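Local coordinates for UDP-N-acetylglucosamine--peptide N-acetylglucosaminyltransferase stabilizing protein GtfB (Streptococcus gordonii, PDB 5E9T) that serves as the substrate-binding subunit of the GtfA-GtfB complex, which attaches the first GlcNAc to the serine-rich repeat adhesin GspB before its export, at residues Tyr45-Asp51 and Tyr143-Asp147; Thr28-Asn34 and Met41-Thr46; Asp51-His57 and Asn121-Arg125; Gly148-Ile152 and Leu163-Gln167. All coordinates share one frame. Residue numbers count along the deposited sequence, not the author numbering.

Contacts 1 and 2 are the buried ones and share Tyr45 and Thr46, so helix 44-47 packs on one side against the edge of the parallel sheet and on another against the long antiparallel sheet. Contact 2 is built from parallel-strand hydrogen bonds and apolar side chains. Contact 1 pairs two tyrosine rings and a leucine with a single backbone bond. Contact 3, at the surface, shares Asp51 with contact 1 and relies on charge and a hairpin turn; its Arg125 hydrogen-bonds Tyr144 O and, weakly, Ser145 O. Contact 4, partly buried, continues the antiparallel sheet: Arg151 and Ile152 bond to Tyr143 of contact 1.

Contact 1 of 4, residues Tyr45-Asp51 and Tyr143-Asp147; sequences YTYFLGD and YYSTD
This is a buried contact where helix 44-47, beside the parallel sheet's edge, and the turn after it pack on the end of strand 138-144 of the antiparallel sheet. The two segments run in the same direction, with CA atoms 7.1 Å apart at Tyr45-Tyr143, 4.2 Å at Leu49-Ser145 and 5.7 Å at Gly50-Thr146. Tyr45 and Tyr143, both m at chi1, point toward each other; their rings meet obliquely, centroids 5.0 Å apart and planes at 35°, with Tyr45 CD1 3.6 Å from Tyr143 CE1. Tyr45 OH is hydrogen-bonded to Glu154. Leu49 (m, t) lays CD2 4.2 Å from Tyr143 CB, while Leu49 O accepts from Thr146 N at 3.0 Å. Gly50 then leaves helical angles with positive phi (94/7), and a CB there would crowd Thr146 OG1. Beyond it, Asp51 OD1, salt-bridged to Arg125, sits 3.3 Å from Thr146 CG2. Strand 138-144 ends where Ser145 (p) accepts at OG from Asp147 N at 3.1 Å, an ST turn that opens the hairpin loop to strand 150-155.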
# COMPACT_ATOMS: atom_id res chain seq x y z
N TYR B 45 -21.80 4.31 -30.31
CA TYR B 45 -21.37 3.71 -29.05
C TYR B 45 -22.44 3.87 -27.97
O TYR B 45 -22.70 2.94 -27.21
CB TYR B 45 -20.05 4.33 -28.61
CG TYR B 45 -18.90 3.95 -29.51
CD1 TYR B 45 -18.29 2.71 -29.39
CD2 TYR B 45 -18.43 4.82 -30.48
CE1 TYR B 45 -17.24 2.35 -30.20
CE2 TYR B 45 -17.37 4.47 -31.30
CZ TYR B 45 -16.79 3.23 -31.16
OH TYR B 45 -15.74 2.85 -31.96
N THR B 46 -23.07 5.04 -27.90
CA THR B 46 -24.06 5.33 -26.88
C THR B 46 -25.49 4.99 -27.30
O THR B 46 -26.38 4.99 -26.45
CB THR B 46 -24.01 6.82 -26.51
OG1 THR B 46 -24.26 7.61 -27.67
CG2 THR B 46 -22.64 7.18 -25.95
N TYR B 47 -25.71 4.66 -28.57
CA TYR B 47 -27.06 4.60 -29.12
C TYR B 47 -27.83 3.38 -28.60
O TYR B 47 -29.03 3.47 -28.35
CB TYR B 47 -26.99 4.59 -30.65
CG TYR B 47 -28.32 4.56 -31.37
CD1 TYR B 47 -29.07 5.72 -31.53
CD2 TYR B 47 -28.80 3.38 -31.93
CE1 TYR B 47 -30.27 5.69 -32.20
CE2 TYR B 47 -30.00 3.35 -32.60
CZ TYR B 47 -30.73 4.51 -32.74
OH TYR B 47 -31.93 4.48 -33.41
N PHE B 48 -27.15 2.25 -28.44
CA PHE B 48 -27.81 0.99 -28.11
C PHE B 48 -27.85 0.69 -26.62
O PHE B 48 -28.32 -0.39 -26.24
CB PHE B 48 -27.12 -0.16 -28.84
CG PHE B 48 -27.13 -0.03 -30.33
CD1 PHE B 48 -28.31 -0.16 -31.05
CD2 PHE B 48 -25.95 0.21 -31.03
CE1 PHE B 48 -28.32 -0.05 -32.42
CE2 PHE B 48 -25.95 0.32 -32.41
CZ PHE B 48 -27.14 0.19 -33.10
N LEU B 49 -27.38 1.60 -25.77
CA LEU B 49 -27.18 1.26 -24.37
C LEU B 49 -28.45 1.35 -23.53
O LEU B 49 -28.47 0.82 -22.41
CB LEU B 49 -26.09 2.17 -23.79
CG LEU B 49 -24.80 2.07 -24.59
CD1 LEU B 49 -23.73 3.00 -24.05
CD2 LEU B 49 -24.30 0.63 -24.62
N GLY B 50 -29.50 1.98 -24.03
CA GLY B 50 -30.76 2.02 -23.31
C GLY B 50 -30.99 3.23 -22.44
O GLY B 50 -31.97 3.26 -21.69
N ASP B 51 -30.11 4.23 -22.51
CA ASP B 51 -30.31 5.45 -21.74
C ASP B 51 -31.56 6.18 -22.22
O ASP B 51 -31.90 6.16 -23.41
CB ASP B 51 -29.09 6.36 -21.86
CG ASP B 51 -27.85 5.79 -21.19
OD1 ASP B 51 -27.97 5.30 -20.05
OD2 ASP B 51 -26.77 5.82 -21.82
N TYR B 143 -18.66 -0.96 -23.32
CA TYR B 143 -19.84 -0.12 -23.22
C TYR B 143 -21.00 -0.98 -22.75
O TYR B 143 -21.31 -2.01 -23.36
CB TYR B 143 -20.14 0.56 -24.56
CG TYR B 143 -18.99 1.39 -25.09
CD1 TYR B 143 -17.97 0.80 -25.84
CD2 TYR B 143 -18.91 2.75 -24.85
CE1 TYR B 143 -16.91 1.54 -26.32
CE2 TYR B 143 -17.85 3.51 -25.33
CZ TYR B 143 -16.85 2.90 -26.07
OH TYR B 143 -15.79 3.63 -26.56
N TYR B 144 -21.63 -0.57 -21.65
CA TYR B 144 -22.61 -1.37 -20.95
C TYR B 144 -24.02 -0.86 -21.21
O TYR B 144 -24.24 0.34 -21.41
CB TYR B 144 -22.37 -1.37 -19.44
CG TYR B 144 -20.97 -1.75 -19.02
CD1 TYR B 144 -19.99 -0.77 -18.89
CD2 TYR B 144 -20.63 -3.06 -18.76
CE1 TYR B 144 -18.71 -1.11 -18.50
CE2 TYR B 144 -19.35 -3.41 -18.37
CZ TYR B 144 -18.39 -2.42 -18.24
OH TYR B 144 -17.12 -2.76 -17.86
N SER B 145 -24.98 -1.78 -21.19
CA SER B 145 -26.37 -1.37 -21.20
C SER B 145 -26.73 -0.78 -19.84
O SER B 145 -25.93 -0.79 -18.90
CB SER B 145 -27.28 -2.55 -21.54
OG SER B 145 -27.37 -3.46 -20.46
N THR B 146 -27.95 -0.29 -19.72
CA THR B 146 -28.39 0.19 -18.41
C THR B 146 -28.64 -0.95 -17.44
O THR B 146 -28.85 -0.69 -16.25
CB THR B 146 -29.65 1.05 -18.56
OG1 THR B 146 -30.62 0.35 -19.34
CG2 THR B 146 -29.30 2.36 -19.26
N ASP B 147 -28.61 -2.19 -17.92
CA ASP B 147 -28.67 -3.38 -17.08
C ASP B 147 -27.30 -3.95 -16.77
O ASP B 147 -27.20 -4.98 -16.10
CB ASP B 147 -29.54 -4.44 -17.75
CG ASP B 147 -30.93 -3.94 -18.07
OD1 ASP B 147 -31.58 -3.39 -17.16
OD2 ASP B 147 -31.35 -4.08 -19.24

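Contact 2 of 4, residues Thr28-Asn34 and Met41-Thr46; sequences TIVIEAN and MISPYT
The edge of a Rossmann-like parallel sheet is built here: strand 28-30 takes 41-42 as its outer neighbour, and the chain then turns into helix 44-47. Parallel register puts Ile29 opposite Ile42, CA-CA 5.3 Å, and Val30 level with Ser43 at 5.1 Å. Ile42 brackets Ile29, its N giving to Thr28 O at 3.2 Å and its O receiving Val30 N at 2.9 Å. On one face Ile29 (m, m) and Ile42 (p, t) close on each other, CD1 to CD1 3.5 Å, and Ile29 CG2 meets Pro44 CD at 4.1 Å; helix 176-186 lies over Pro44 through Phe179 and Phe183. On the face carrying Thr28, Met41, a selenomethionine in the model, reaches out so that its SE lies 3.8 Å from Val30 CG2, with Gln13 and His16 of helix 10-21 beside it. After Val30 the chain breaks from strand geometry, Ile31 taking helical angles (-71/-39), and curls round Ser43. Tyr45 (m) fits beside that bend: its CB packs on Ala33 CB at 4.1 Å, and the edge of its ring meets the carbonyl of Ile31, CD2 to Ile31 O 3.2 Å. Into the hollow of the curl goes Ser43 (t), whose OG lies 2.7 Å from Val30 O and 2.8 Å from Glu32 O, two acceptors for one hydroxyl proton.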
# COMPACT_ATOMS: atom_id res chain seq x y z
N THR B 28 -27.69 13.65 -37.26
CA THR B 28 -26.30 13.97 -36.99
C THR B 28 -25.66 12.84 -36.19
O THR B 28 -26.23 12.40 -35.18
CB THR B 28 -26.19 15.30 -36.24
OG1 THR B 28 -26.80 16.33 -37.02
CG2 THR B 28 -24.74 15.65 -35.99
N ILE B 29 -24.50 12.38 -36.63
CA ILE B 29 -23.79 11.28 -36.00
C ILE B 29 -22.43 11.78 -35.55
O ILE B 29 -21.65 12.29 -36.36
CB ILE B 29 -23.63 10.08 -36.95
CG1 ILE B 29 -24.86 9.93 -37.85
CG2 ILE B 29 -23.39 8.80 -36.16
CD1 ILE B 29 -26.06 9.37 -37.15
N VAL B 30 -22.14 11.62 -34.26
CA VAL B 30 -20.80 11.83 -33.73
C VAL B 30 -20.19 10.46 -33.48
O VAL B 30 -20.78 9.62 -32.79
CB VAL B 30 -20.82 12.67 -32.44
CG1 VAL B 30 -19.44 13.24 -32.16
CG2 VAL B 30 -21.86 13.77 -32.55
N ILE B 31 -19.01 10.22 -34.05
CA ILE B 31 -18.36 8.92 -33.89
C ILE B 31 -17.84 8.76 -32.47
O ILE B 31 -17.94 7.68 -31.88
CB ILE B 31 -17.23 8.76 -34.92
CG1 ILE B 31 -17.79 8.88 -36.34
CG2 ILE B 31 -16.51 7.44 -34.72
CD1 ILE B 31 -16.72 9.09 -37.38
N GLU B 32 -17.30 9.84 -31.91
CA GLU B 32 -16.75 9.81 -30.56
C GLU B 32 -17.80 9.31 -29.57
O GLU B 32 -19.00 9.55 -29.73
CB GLU B 32 -16.27 11.22 -30.18
CG GLU B 32 -15.95 11.45 -28.71
CD GLU B 32 -15.99 12.93 -28.35
OE1 GLU B 32 -16.92 13.62 -28.80
OE2 GLU B 32 -15.08 13.39 -27.62
N ALA B 33 -17.33 8.65 -28.52
CA ALA B 33 -18.15 7.97 -27.52
C ALA B 33 -18.69 8.94 -26.49
O ALA B 33 -19.06 8.52 -25.38
CB ALA B 33 -17.35 6.85 -26.85
N ASN B 34 -18.66 10.23 -26.82
CA ASN B 34 -19.04 11.31 -25.92
C ASN B 34 -20.36 11.04 -25.21
O ASN B 34 -21.37 10.72 -25.85
CB ASN B 34 -19.14 12.60 -26.73
CG ASN B 34 -19.17 13.84 -25.87
OD1 ASN B 34 -20.00 13.97 -24.97
ND2 ASN B 34 -18.26 14.76 -26.14
N MSE B 41 -28.07 15.04 -31.48
CA MSE B 41 -27.17 14.07 -32.09
C MSE B 41 -27.25 12.69 -31.45
O MSE B 41 -27.95 12.48 -30.46
CB MSE B 41 -25.74 14.61 -32.02
CG MSE B 41 -25.69 16.14 -32.15
SE MSE B 41 -23.92 16.96 -32.18
CE MSE B 41 -24.43 18.82 -31.93
N ILE B 42 -26.51 11.74 -32.04
CA ILE B 42 -26.43 10.36 -31.55
C ILE B 42 -25.02 9.86 -31.84
O ILE B 42 -24.27 10.46 -32.61
CB ILE B 42 -27.47 9.43 -32.20
CG1 ILE B 42 -27.44 9.57 -33.72
CG2 ILE B 42 -28.87 9.67 -31.64
CD1 ILE B 42 -28.13 8.44 -34.43
N SER B 43 -24.66 8.74 -31.21
CA SER B 43 -23.39 8.09 -31.46
C SER B 43 -23.60 6.58 -31.45
O SER B 43 -24.34 6.07 -30.60
CB SER B 43 -22.34 8.47 -30.41
OG SER B 43 -21.08 7.91 -30.72
N PRO B 44 -22.93 5.84 -32.34
CA PRO B 44 -23.13 4.38 -32.36
C PRO B 44 -22.72 3.71 -31.07
O PRO B 44 -23.25 2.64 -30.74
CB PRO B 44 -22.25 3.93 -33.54
CG PRO B 44 -21.23 5.01 -33.68
CD PRO B 44 -21.93 6.28 -33.33
N TYR B 45 -21.80 4.31 -30.31
CA TYR B 45 -21.37 3.71 -29.05
C TYR B 45 -22.44 3.87 -27.97
O TYR B 45 -22.70 2.94 -27.21
CB TYR B 45 -20.05 4.33 -28.61
CG TYR B 45 -18.90 3.95 -29.51
CD1 TYR B 45 -18.29 2.71 -29.39
CD2 TYR B 45 -18.43 4.82 -30.48
CE1 TYR B 45 -17.24 2.35 -30.20
CE2 TYR B 45 -17.37 4.47 -31.30
CZ TYR B 45 -16.79 3.23 -31.16
OH TYR B 45 -15.74 2.85 -31.96
N THR B 46 -23.07 5.04 -27.90
CA THR B 46 -24.06 5.33 -26.88
C THR B 46 -25.49 4.99 -27.30
O THR B 46 -26.38 4.99 -26.45
CB THR B 46 -24.01 6.82 -26.51
OG1 THR B 46 -24.26 7.61 -27.67
CG2 THR B 46 -22.64 7.18 -25.95

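Contact 3 of 4, residues Asp51-His57 and Asn121-Arg125; sequences DEEGVDH and NKQGR
Asp51 reaches over the guanidinium of Arg125, OD1 above one face and 3.1 Å from Arg125 NE. This is a salt bridge of charge alone, because the oxygen is well out of the guanidinium plane and no N-H points at it; Arg125 spends NH2 on a hydrogen bond to Tyr144 O. Asp51 (m) also brings OD2 to 3.1 Å from Asn121 ND2. Residues 121-125 form the tight turn linking strands 114-120 and 126-132: a type I turn from Asn121 to Gly124 with Gly124 N bonded to Asn121 O at 3.2 Å, closed by Asn121 N to Arg125 O at 3.1 Å. Gly124, at 85/-5, makes it a 3:5 hairpin with a G1 bulge. The irregular loop 51-57 wraps this tip, coming closest in register at Asp56-Lys122 and His57-Gln123, CA-CA 5.2 Å in both. Val55 (t) sets CB 3.8 Å from Gln123 CG, and its O is 3.3 Å from Lys122 CG. A weak hydrogen bond runs from His57 N to Lys122 O at 3.1 Å. Farther out, Lys122 NZ goes to Leu37 O and Asp39, Asp56 pairs with Arg98, and the His57 ring meets Tyr255 of the neighbouring Gtf1 chain. An out-of-plane salt bridge, one weak backbone bond and the packing of Val55 on Gln123 and Lys122 join the segments, while Lys122 and Asp56 find charge partners elsewhere: a polar surface contact without an apolar core.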
# COMPACT_ATOMS: atom_id res chain seq x y z
N ASP B 51 -30.11 4.23 -22.51
CA ASP B 51 -30.31 5.45 -21.74
C ASP B 51 -31.56 6.18 -22.22
O ASP B 51 -31.90 6.16 -23.41
CB ASP B 51 -29.09 6.36 -21.86
CG ASP B 51 -27.85 5.79 -21.19
OD1 ASP B 51 -27.97 5.30 -20.05
OD2 ASP B 51 -26.77 5.82 -21.82
N GLU B 52 -32.25 6.82 -21.28
CA GLU B 52 -33.44 7.60 -21.58
C GLU B 52 -33.04 8.93 -22.20
O GLU B 52 -32.19 9.65 -21.66
CB GLU B 52 -34.27 7.82 -20.32
CG GLU B 52 -35.57 8.56 -20.53
CD GLU B 52 -36.14 9.08 -19.22
OE1 GLU B 52 -35.38 9.18 -18.25
OE2 GLU B 52 -37.34 9.38 -19.16
N GLU B 53 -33.63 9.26 -23.35
CA GLU B 53 -33.24 10.45 -24.08
C GLU B 53 -33.80 11.71 -23.42
O GLU B 53 -34.85 11.69 -22.78
CB GLU B 53 -33.71 10.38 -25.53
CG GLU B 53 -33.36 9.08 -26.24
CD GLU B 53 -33.44 9.18 -27.75
OE1 GLU B 53 -34.09 10.13 -28.25
OE2 GLU B 53 -32.86 8.32 -28.44
N GLY B 54 -33.07 12.81 -23.58
CA GLY B 54 -33.52 14.09 -23.07
C GLY B 54 -33.46 14.22 -21.57
O GLY B 54 -34.24 14.99 -20.99
N VAL B 55 -32.56 13.50 -20.91
CA VAL B 55 -32.35 13.60 -19.47
C VAL B 55 -31.00 14.28 -19.25
O VAL B 55 -29.98 13.81 -19.77
CB VAL B 55 -32.39 12.23 -18.78
CG1 VAL B 55 -32.47 12.41 -17.28
CG2 VAL B 55 -33.55 11.41 -19.30
N ASP B 56 -31.00 15.40 -18.54
CA ASP B 56 -29.75 16.00 -18.08
C ASP B 56 -29.82 16.12 -16.55
O ASP B 56 -30.35 17.10 -16.02
CB ASP B 56 -29.56 17.35 -18.75
CG ASP B 56 -28.10 17.72 -18.93
OD1 ASP B 56 -27.31 17.53 -17.98
OD2 ASP B 56 -27.74 18.18 -20.03
N HIS B 57 -29.23 15.15 -15.86
CA HIS B 57 -29.01 15.23 -14.41
C HIS B 57 -27.74 14.47 -14.09
O HIS B 57 -27.77 13.36 -13.54
CB HIS B 57 -30.21 14.67 -13.64
CG HIS B 57 -30.20 15.02 -12.18
ND1 HIS B 57 -29.76 16.24 -11.70
CD2 HIS B 57 -30.57 14.31 -11.09
CE1 HIS B 57 -29.87 16.26 -10.39
NE2 HIS B 57 -30.36 15.10 -9.99
N ASN B 121 -22.18 9.76 -18.55
CA ASN B 121 -22.95 10.49 -19.54
C ASN B 121 -23.68 11.66 -18.87
O ASN B 121 -23.50 11.94 -17.69
CB ASN B 121 -23.90 9.54 -20.26
CG ASN B 121 -24.80 8.77 -19.30
OD1 ASN B 121 -25.08 9.23 -18.20
ND2 ASN B 121 -25.26 7.60 -19.73
N LYS B 122 -24.52 12.35 -19.64
CA LYS B 122 -25.30 13.45 -19.07
C LYS B 122 -26.40 12.96 -18.14
O LYS B 122 -26.92 13.75 -17.35
CB LYS B 122 -25.90 14.32 -20.18
CG LYS B 122 -26.96 13.63 -21.04
CD LYS B 122 -27.43 14.56 -22.15
CE LYS B 122 -28.25 13.82 -23.20
NZ LYS B 122 -28.33 14.58 -24.47
N GLN B 123 -26.76 11.68 -18.21
CA GLN B 123 -27.76 11.11 -17.32
C GLN B 123 -27.19 10.67 -15.99
O GLN B 123 -27.94 10.19 -15.13
CB GLN B 123 -28.47 9.93 -17.99
CG GLN B 123 -29.19 10.26 -19.30
CD GLN B 123 -28.25 10.33 -20.49
OE1 GLN B 123 -27.03 10.37 -20.33
NE2 GLN B 123 -28.81 10.35 -21.69
N GLY B 124 -25.88 10.81 -15.79
CA GLY B 124 -25.24 10.43 -14.54
C GLY B 124 -24.85 8.97 -14.44
O GLY B 124 -24.23 8.59 -13.44
N ARG B 125 -25.20 8.15 -15.41
CA ARG B 125 -24.81 6.75 -15.41
C ARG B 125 -23.39 6.58 -15.94
O ARG B 125 -22.89 7.39 -16.72
CB ARG B 125 -25.77 5.91 -16.24
CG ARG B 125 -25.84 4.47 -15.80
CD ARG B 125 -26.48 3.59 -16.85
NE ARG B 125 -25.92 3.84 -18.18
CZ ARG B 125 -25.67 2.89 -19.07
NH1 ARG B 125 -25.91 1.63 -18.76
NH2 ARG B 125 -25.18 3.20 -20.26

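Contact 4 of 4, residues Gly148-Ile152 and Leu163-Gln167; sequences GQERI and LTLDQ
Gly148 starts the segment at positive phi (81/32), an angle that suits glycine, and makes backbone hydrogen bonds to the neighbouring Gtf1 chain. Gln149 brings the chain back to extended angles, its N held by Ser145 OG. Next comes Glu150, whose carboxylate turns to the partner subunit and forms salt bridges with Arg146 and Arg165 of Gtf1. At Arg151 the strand turns a corner: phi/psi of -91/-43 lies in the helical region, and Arg151 and Ile152 together face Tyr143, a classic beta bulge in the antiparallel meander of which 150-155 and 161-163 are adjacent strands. Arg151 carries most of the contact. Its O accepts from Thr164 N at 3.0 Å, while its CA gives a C-H...O contact to Thr164 O at 3.3 Å. The side chain (m, m) then folds along 163-167; Arg151 NE makes a weak 3.3 Å hydrogen bond to Thr164 O, and CD meets Leu165 CD2 at 4.1 Å. One face of the guanidinium covers the Leu165 carbonyl carbon and Asp166, Arg151 NH2 to Asp166 CB being 3.9 Å; Asp166 OD1, 4.4 Å from that same NH2, is too far for a salt bridge. Ile152 (m, t) returns to beta angles and forms a non-hydrogen-bonded antiparallel pair with Leu163, CA-CA 4.8 Å, on the face covered by Phe179 of helix 176-186, with Ile152 CG1 3.7 Å from Leu163 CD1.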
# COMPACT_ATOMS: atom_id res chain seq x y z
N GLY B 148 -26.23 -3.31 -17.25
CA GLY B 148 -24.89 -3.77 -16.96
C GLY B 148 -24.39 -4.91 -17.82
O GLY B 148 -23.58 -5.72 -17.35
N GLN B 149 -24.82 -4.98 -19.07
CA GLN B 149 -24.45 -6.06 -19.97
C GLN B 149 -23.52 -5.52 -21.05
O GLN B 149 -23.58 -4.34 -21.40
CB GLN B 149 -25.69 -6.68 -20.61
CG GLN B 149 -26.88 -6.74 -19.67
CD GLN B 149 -27.70 -7.99 -19.86
OE1 GLN B 149 -27.36 -8.87 -20.66
NE2 GLN B 149 -28.80 -8.09 -19.12
N GLU B 150 -22.67 -6.39 -21.59
CA GLU B 150 -21.72 -5.90 -22.58
C GLU B 150 -22.47 -5.70 -23.90
O GLU B 150 -22.96 -6.66 -24.49
CB GLU B 150 -20.57 -6.89 -22.77
CG GLU B 150 -20.16 -7.68 -21.54
CD GLU B 150 -18.92 -8.54 -21.79
OE1 GLU B 150 -17.80 -7.98 -21.83
OE2 GLU B 150 -19.07 -9.76 -21.97
N ARG B 151 -22.60 -4.45 -24.32
CA ARG B 151 -23.07 -4.14 -25.67
C ARG B 151 -21.92 -4.00 -26.67
O ARG B 151 -22.03 -4.50 -27.80
CB ARG B 151 -23.94 -2.88 -25.64
CG ARG B 151 -25.26 -3.09 -24.88
CD ARG B 151 -26.23 -3.96 -25.67
NE ARG B 151 -26.50 -5.27 -25.07
CZ ARG B 151 -27.54 -5.53 -24.28
NH1 ARG B 151 -28.41 -4.57 -23.99
NH2 ARG B 151 -27.72 -6.74 -23.78
N ILE B 152 -20.83 -3.33 -26.30
CA ILE B 152 -19.72 -3.09 -27.21
C ILE B 152 -18.41 -3.28 -26.46
O ILE B 152 -18.18 -2.64 -25.43
CB ILE B 152 -19.75 -1.68 -27.82
CG1 ILE B 152 -21.03 -1.45 -28.63
CG2 ILE B 152 -18.52 -1.45 -28.69
CD1 ILE B 152 -21.21 -0.02 -29.08
N LEU B 163 -19.47 -6.43 -31.18
CA LEU B 163 -20.79 -5.86 -30.98
C LEU B 163 -21.76 -6.98 -30.64
O LEU B 163 -22.00 -7.87 -31.46
CB LEU B 163 -21.26 -5.12 -32.24
CG LEU B 163 -22.68 -4.56 -32.21
CD1 LEU B 163 -22.84 -3.62 -31.04
CD2 LEU B 163 -23.01 -3.85 -33.51
N THR B 164 -22.30 -6.96 -29.42
CA THR B 164 -23.38 -7.86 -29.06
C THR B 164 -24.53 -7.03 -28.51
O THR B 164 -24.46 -6.53 -27.38
CB THR B 164 -22.92 -8.92 -28.06
OG1 THR B 164 -23.99 -9.84 -27.82
CG2 THR B 164 -22.47 -8.28 -26.74
N LEU B 165 -25.60 -6.93 -29.29
CA LEU B 165 -26.80 -6.22 -28.87
C LEU B 165 -27.77 -7.24 -28.27
O LEU B 165 -27.52 -8.44 -28.28
CB LEU B 165 -27.41 -5.46 -30.05
CG LEU B 165 -26.44 -4.48 -30.70
CD1 LEU B 165 -27.00 -3.91 -32.00
CD2 LEU B 165 -26.11 -3.37 -29.73
N ASP B 166 -28.89 -6.75 -27.75
CA ASP B 166 -29.78 -7.63 -27.00
C ASP B 166 -30.53 -8.57 -27.93
O ASP B 166 -31.03 -8.15 -28.98
CB ASP B 166 -30.76 -6.81 -26.17
CG ASP B 166 -31.70 -7.69 -25.36
OD1 ASP B 166 -31.35 -8.87 -25.12
OD2 ASP B 166 -32.78 -7.21 -24.97
N GLN B 167 -30.58 -9.84 -27.56
CA GLN B 167 -31.34 -10.88 -28.26
C GLN B 167 -30.93 -10.99 -29.73
O GLN B 167 -31.71 -11.47 -30.56
CB GLN B 167 -32.84 -10.65 -28.14
CG GLN B 167 -33.48 -11.41 -27.00
CD GLN B 167 -34.95 -11.08 -26.82
OE1 GLN B 167 -35.72 -11.05 -27.79
NE2 GLN B 167 -35.36 -10.82 -25.58